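Local coordinates for protein ESSB (Geobacillus thermodenitrificans, PDB 4ANO) that serves as an integral membrane component of the type VII secretion system, this chain being its cytoplasmic part, at residues 86-91 / 196-201; 150-155 / 179-184. All coordinates share one frame; numbering follows the deposited sequence.

Contact 1 of 2, residues 86-91 / 196-201; sequences SRIRAA and KWVDEE
I88 sets CG1 anti to its carbonyl carbon (chi1 -67°), and an extended chi2 of 163° carries CD1 out toward the indole of W197, whose CG lies anti to its own backbone N. The result is a CH-pi contact: CD1 of I88 stands 3.5 Å from the centroid of the five-membered ring of W197 and only 5° off its normal. Within the whole indole this places the methyl over one face but displaced toward the rim, with W197 CE2 at 3.6 Å from I88 CD1. The other branch of the isoleucine has its own partner, since I88 CG2 meets V198 CB at 3.6 Å. The same CD1 also touches CB of E201 at 3.9 Å, while the glutamate chain, bent at chi2, turns off from the isoleucine. Farther out, the stem of R89 passes V198 at about a right angle, R89 CG lying 3.8 Å from V198 CG2; its chain then runs extended to NE, and NH2 reaches a salt bridge with E202, one residue beyond 196-201. An alanine in place of W197 would take the indole from I88 CD1 and would probably leave a gap that lets the isoleucine end turn. The contact illustrates close, nearly antiparallel helix packing: the axes of the two segments come within 9.7 Å, with I88 level with V198. It joins helix 84-98 to helix 187-207: V198 also packs on L85 and I92, W197 meets I177 of helix 176-183 and T156, and A90 and A91 carry helix 84-98 onto helix 141-155.

Contact 2 of 2, residues 150-155 / 179-184; sequences ATVLAL and KELWQA
W182, which packs against L153 and A150, shares one ammonium with A184: the carbonyl oxygens of both accept hydrogen bonds from NZ of K149, the residue just before 150-155. The lysine thus ties the end of helix 176-183 to helix 141-155, and its charge would probably offset the partial negative charge of the carbonyls at the end of that helix. The facing side chains are apolar for the most part. CG of W182 lies anti to its carbonyl carbon (chi1 -75°), and chi2 of 120° turns the indole so that L153 CD1 sits 3.0 Å above the ring plane, offset to the rim. There L153 CD1 approaches W182 NE1 to 3.2 Å, an intimate carbon-to-nitrogen contact. At the far end of the ring, W182 CH2 comes to 3.9 Å from the backbone N of A150 and 4.1 Å from its CB. The two segments run nearly antiparallel, their axes coming within 10.7 Å, in the helical part of a YukC-family domain, consistent with the helical lobe of a kinase-like fold. L153 and L181 pass alongside one another, pointing opposite ways, and L153 CD2 and L181 CD1 stand at 3.3 Å, closer than two methyls normally come. V152 CG1 adds a looser touch to L181 CD2 at 4.2 Å. Beyond the pair, L181 leans on V193 of helix 187-207, Y165 of helix 162-168 packs on L153, and the ring of H169 stacks with W182.

How the contacts relate
The contacts lie side by side in one helical assembly, their centres 12 Å apart, and contact 2 is nested within the chain loop that contact 1 closes. Helix 176-183 is followed directly by helix 187-207, so two consecutive helices each pack on an earlier one. Those earlier helices meet as well: R87 NE lies 2.9 Å from L155 O, a probable hydrogen bond, and A91 CB is 4.0 Å from V152 CG1. Across the later pair, K196 NZ and E180 OE2 form only a long, weak ion pair. Four helices therefore pack as one unit, illustrating how two contacts with no helix in common are joined through bonds and packing between their helices.

Contact 1 of 2, residues 86-91 / 196-201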
# COMPACT_ATOMS: atom_id res chain seq x y z
N SER A 86 -11.16 13.65 -1.44
CA SER A 86 -9.84 13.40 -1.92
C SER A 86 -9.20 12.05 -1.50
O SER A 86 -8.47 11.39 -2.26
CB SER A 86 -8.99 14.42 -1.21
OG SER A 86 -7.67 14.15 -1.54
N ARG A 87 -9.36 11.74 -0.22
CA ARG A 87 -8.91 10.40 0.22
C ARG A 87 -9.60 9.24 -0.49
O ARG A 87 -8.97 8.20 -0.76
CB ARG A 87 -9.06 10.32 1.74
CG ARG A 87 -7.94 11.05 2.51
CD ARG A 87 -8.47 11.83 3.74
NE ARG A 87 -9.35 11.10 4.67
CZ ARG A 87 -10.19 11.70 5.53
NH1 ARG A 87 -10.28 13.03 5.56
NH2 ARG A 87 -10.96 10.98 6.36
N ILE A 88 -10.90 9.36 -0.77
CA ILE A 88 -11.61 8.23 -1.46
C ILE A 88 -11.11 8.13 -2.89
O ILE A 88 -10.99 7.02 -3.43
CB ILE A 88 -13.16 8.43 -1.54
CG1 ILE A 88 -13.73 8.35 -0.14
CG2 ILE A 88 -13.84 7.32 -2.51
CD1 ILE A 88 -15.18 8.98 -0.13
N ARG A 89 -10.75 9.28 -3.51
CA ARG A 89 -10.28 9.22 -4.91
C ARG A 89 -8.94 8.53 -4.91
O ARG A 89 -8.66 7.74 -5.83
CB ARG A 89 -10.20 10.62 -5.55
CG ARG A 89 -11.58 11.04 -6.20
CD ARG A 89 -11.56 12.52 -6.67
NE ARG A 89 -12.90 13.01 -7.10
CZ ARG A 89 -13.26 14.31 -7.15
NH1 ARG A 89 -12.42 15.28 -6.79
NH2 ARG A 89 -14.50 14.66 -7.55
N ALA A 90 -8.08 8.88 -3.94
CA ALA A 90 -6.80 8.26 -3.75
C ALA A 90 -6.88 6.75 -3.57
O ALA A 90 -6.03 5.98 -4.11
CB ALA A 90 -6.02 8.91 -2.57
N ALA A 91 -7.89 6.33 -2.83
CA ALA A 91 -8.12 4.92 -2.51
C ALA A 91 -8.56 4.18 -3.77
O ALA A 91 -8.12 3.07 -4.04
CB ALA A 91 -9.15 4.78 -1.41
N LYS A 196 -19.56 3.94 -5.46
CA LYS A 196 -20.82 4.48 -4.95
C LYS A 196 -20.55 5.50 -3.83
O LYS A 196 -21.26 6.53 -3.70
CB LYS A 196 -21.78 3.37 -4.47
CG LYS A 196 -23.21 3.85 -4.24
CD LYS A 196 -24.06 2.80 -3.53
CE LYS A 196 -24.24 3.09 -2.03
NZ LYS A 196 -22.94 2.90 -1.29
N TRP A 197 -19.51 5.23 -3.04
CA TRP A 197 -19.11 6.17 -1.97
C TRP A 197 -18.58 7.50 -2.49
O TRP A 197 -18.95 8.55 -1.95
CB TRP A 197 -18.06 5.54 -1.08
CG TRP A 197 -17.81 6.31 0.22
CD1 TRP A 197 -18.51 7.37 0.76
CD2 TRP A 197 -16.83 5.97 1.17
NE1 TRP A 197 -17.97 7.75 1.96
CE2 TRP A 197 -16.92 6.89 2.23
CE3 TRP A 197 -15.83 5.00 1.21
CZ2 TRP A 197 -16.08 6.84 3.33
CZ3 TRP A 197 -15.00 4.95 2.28
CH2 TRP A 197 -15.12 5.84 3.33
N VAL A 198 -17.78 7.51 -3.56
CA VAL A 198 -17.12 8.78 -3.98
C VAL A 198 -18.26 9.64 -4.57
O VAL A 198 -18.29 10.87 -4.34
CB VAL A 198 -15.98 8.61 -5.06
CG1 VAL A 198 -16.53 8.20 -6.39
CG2 VAL A 198 -15.12 9.92 -5.22
N ASP A 199 -19.20 9.00 -5.29
CA ASP A 199 -20.38 9.71 -5.84
C ASP A 199 -21.17 10.40 -4.72
O ASP A 199 -21.52 11.58 -4.82
CB ASP A 199 -21.34 8.78 -6.64
CG ASP A 199 -20.79 8.37 -8.02
OD1 ASP A 199 -19.79 8.98 -8.48
OD2 ASP A 199 -21.35 7.41 -8.65
N GLU A 200 -21.43 9.67 -3.64
CA GLU A 200 -22.17 10.20 -2.51
C GLU A 200 -21.46 11.39 -1.91
O GLU A 200 -22.05 12.48 -1.62
CB GLU A 200 -22.38 9.11 -1.46
CG GLU A 200 -23.42 8.09 -1.89
CD GLU A 200 -23.58 6.96 -0.90
OE1 GLU A 200 -22.79 6.87 0.08
OE2 GLU A 200 -24.51 6.15 -1.12
N GLU A 201 -20.15 11.20 -1.74
CA GLU A 201 -19.37 12.22 -1.10
C GLU A 201 -19.18 13.44 -2.00
O GLU A 201 -19.21 14.57 -1.53
CB GLU A 201 -17.98 11.68 -0.71
CG GLU A 201 -17.23 12.72 0.08
CD GLU A 201 -17.90 13.10 1.45
OE1 GLU A 201 -18.75 12.34 1.99
OE2 GLU A 201 -17.50 14.14 2.06

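Contact 2 of 2, residues 150-155 / 179-184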
# COMPACT_ATOMS: atom_id res chain seq x y z
N ALA A 150 -7.89 -2.84 4.51
CA ALA A 150 -7.45 -2.19 5.74
C ALA A 150 -6.82 -0.84 5.39
O ALA A 150 -6.97 0.14 6.13
CB ALA A 150 -6.52 -3.04 6.52
N THR A 151 -5.99 -0.84 4.33
CA THR A 151 -5.29 0.42 3.90
C THR A 151 -6.28 1.49 3.43
O THR A 151 -6.22 2.69 3.79
CB THR A 151 -4.26 0.14 2.82
OG1 THR A 151 -3.31 -0.77 3.39
CG2 THR A 151 -3.60 1.47 2.41
N VAL A 152 -7.26 1.08 2.65
CA VAL A 152 -8.30 2.01 2.21
C VAL A 152 -9.13 2.52 3.40
O VAL A 152 -9.38 3.76 3.45
CB VAL A 152 -9.22 1.22 1.25
CG1 VAL A 152 -10.58 1.97 1.02
CG2 VAL A 152 -8.49 1.01 -0.09
N LEU A 153 -9.50 1.65 4.34
CA LEU A 153 -10.22 2.13 5.56
C LEU A 153 -9.36 3.06 6.38
O LEU A 153 -9.80 4.10 6.90
CB LEU A 153 -10.72 0.99 6.42
CG LEU A 153 -11.88 0.27 5.71
CD1 LEU A 153 -12.24 -1.07 6.34
CD2 LEU A 153 -13.04 1.14 5.55
N ALA A 154 -8.09 2.73 6.55
CA ALA A 154 -7.19 3.63 7.24
C ALA A 154 -7.09 5.01 6.54
O ALA A 154 -6.95 6.03 7.21
CB ALA A 154 -5.83 3.03 7.39
N LEU A 155 -7.15 5.04 5.23
CA LEU A 155 -6.99 6.29 4.51
C LEU A 155 -8.31 7.14 4.52
O LEU A 155 -8.23 8.38 4.59
CB LEU A 155 -6.60 5.97 3.09
CG LEU A 155 -6.37 7.12 2.12
CD1 LEU A 155 -5.22 7.94 2.70
CD2 LEU A 155 -6.01 6.60 0.76
N LYS A 179 -18.52 -1.48 6.32
CA LYS A 179 -19.07 -2.85 6.36
C LYS A 179 -19.19 -3.41 4.97
O LYS A 179 -18.88 -4.57 4.73
CB LYS A 179 -20.46 -2.91 7.06
CG LYS A 179 -21.05 -4.36 7.07
CD LYS A 179 -22.50 -4.46 7.57
CE LYS A 179 -22.86 -5.94 7.81
NZ LYS A 179 -24.05 -5.99 8.67
N GLU A 180 -19.61 -2.55 4.05
CA GLU A 180 -19.68 -2.89 2.65
C GLU A 180 -18.30 -3.22 2.12
O GLU A 180 -18.12 -4.18 1.35
CB GLU A 180 -20.23 -1.71 1.88
CG GLU A 180 -21.75 -1.70 1.85
CD GLU A 180 -22.30 -0.70 0.84
OE1 GLU A 180 -22.13 -0.94 -0.38
OE2 GLU A 180 -22.92 0.29 1.28
N LEU A 181 -17.31 -2.41 2.50
CA LEU A 181 -15.93 -2.70 2.06
C LEU A 181 -15.37 -4.03 2.58
O LEU A 181 -14.91 -4.83 1.75
CB LEU A 181 -14.99 -1.55 2.38
CG LEU A 181 -15.01 -0.22 1.63
CD1 LEU A 181 -14.43 0.77 2.57
CD2 LEU A 181 -14.13 -0.25 0.41
N TRP A 182 -15.44 -4.32 3.89
CA TRP A 182 -15.02 -5.67 4.39
C TRP A 182 -15.75 -6.83 3.75
O TRP A 182 -15.15 -7.92 3.53
CB TRP A 182 -15.20 -5.81 5.90
CG TRP A 182 -14.20 -5.13 6.60
CD1 TRP A 182 -14.37 -4.12 7.49
CD2 TRP A 182 -12.79 -5.35 6.49
NE1 TRP A 182 -13.15 -3.69 7.96
CE2 TRP A 182 -12.16 -4.42 7.35
CE3 TRP A 182 -11.99 -6.21 5.72
CZ2 TRP A 182 -10.78 -4.35 7.47
CZ3 TRP A 182 -10.62 -6.13 5.85
CH2 TRP A 182 -10.03 -5.22 6.73
N GLN A 183 -17.04 -6.61 3.48
CA GLN A 183 -17.92 -7.59 2.86
C GLN A 183 -17.46 -8.00 1.47
O GLN A 183 -17.64 -9.15 1.06
CB GLN A 183 -19.35 -7.05 2.77
CG GLN A 183 -20.17 -7.23 4.00
CD GLN A 183 -21.59 -6.85 3.74
OE1 GLN A 183 -22.20 -7.31 2.77
NE2 GLN A 183 -22.13 -5.98 4.57
N ALA A 184 -16.86 -7.06 0.75
CA ALA A 184 -16.61 -7.20 -0.69
C ALA A 184 -15.72 -8.44 -0.97
O ALA A 184 -14.77 -8.70 -0.26
CB ALA A 184 -16.06 -5.87 -1.28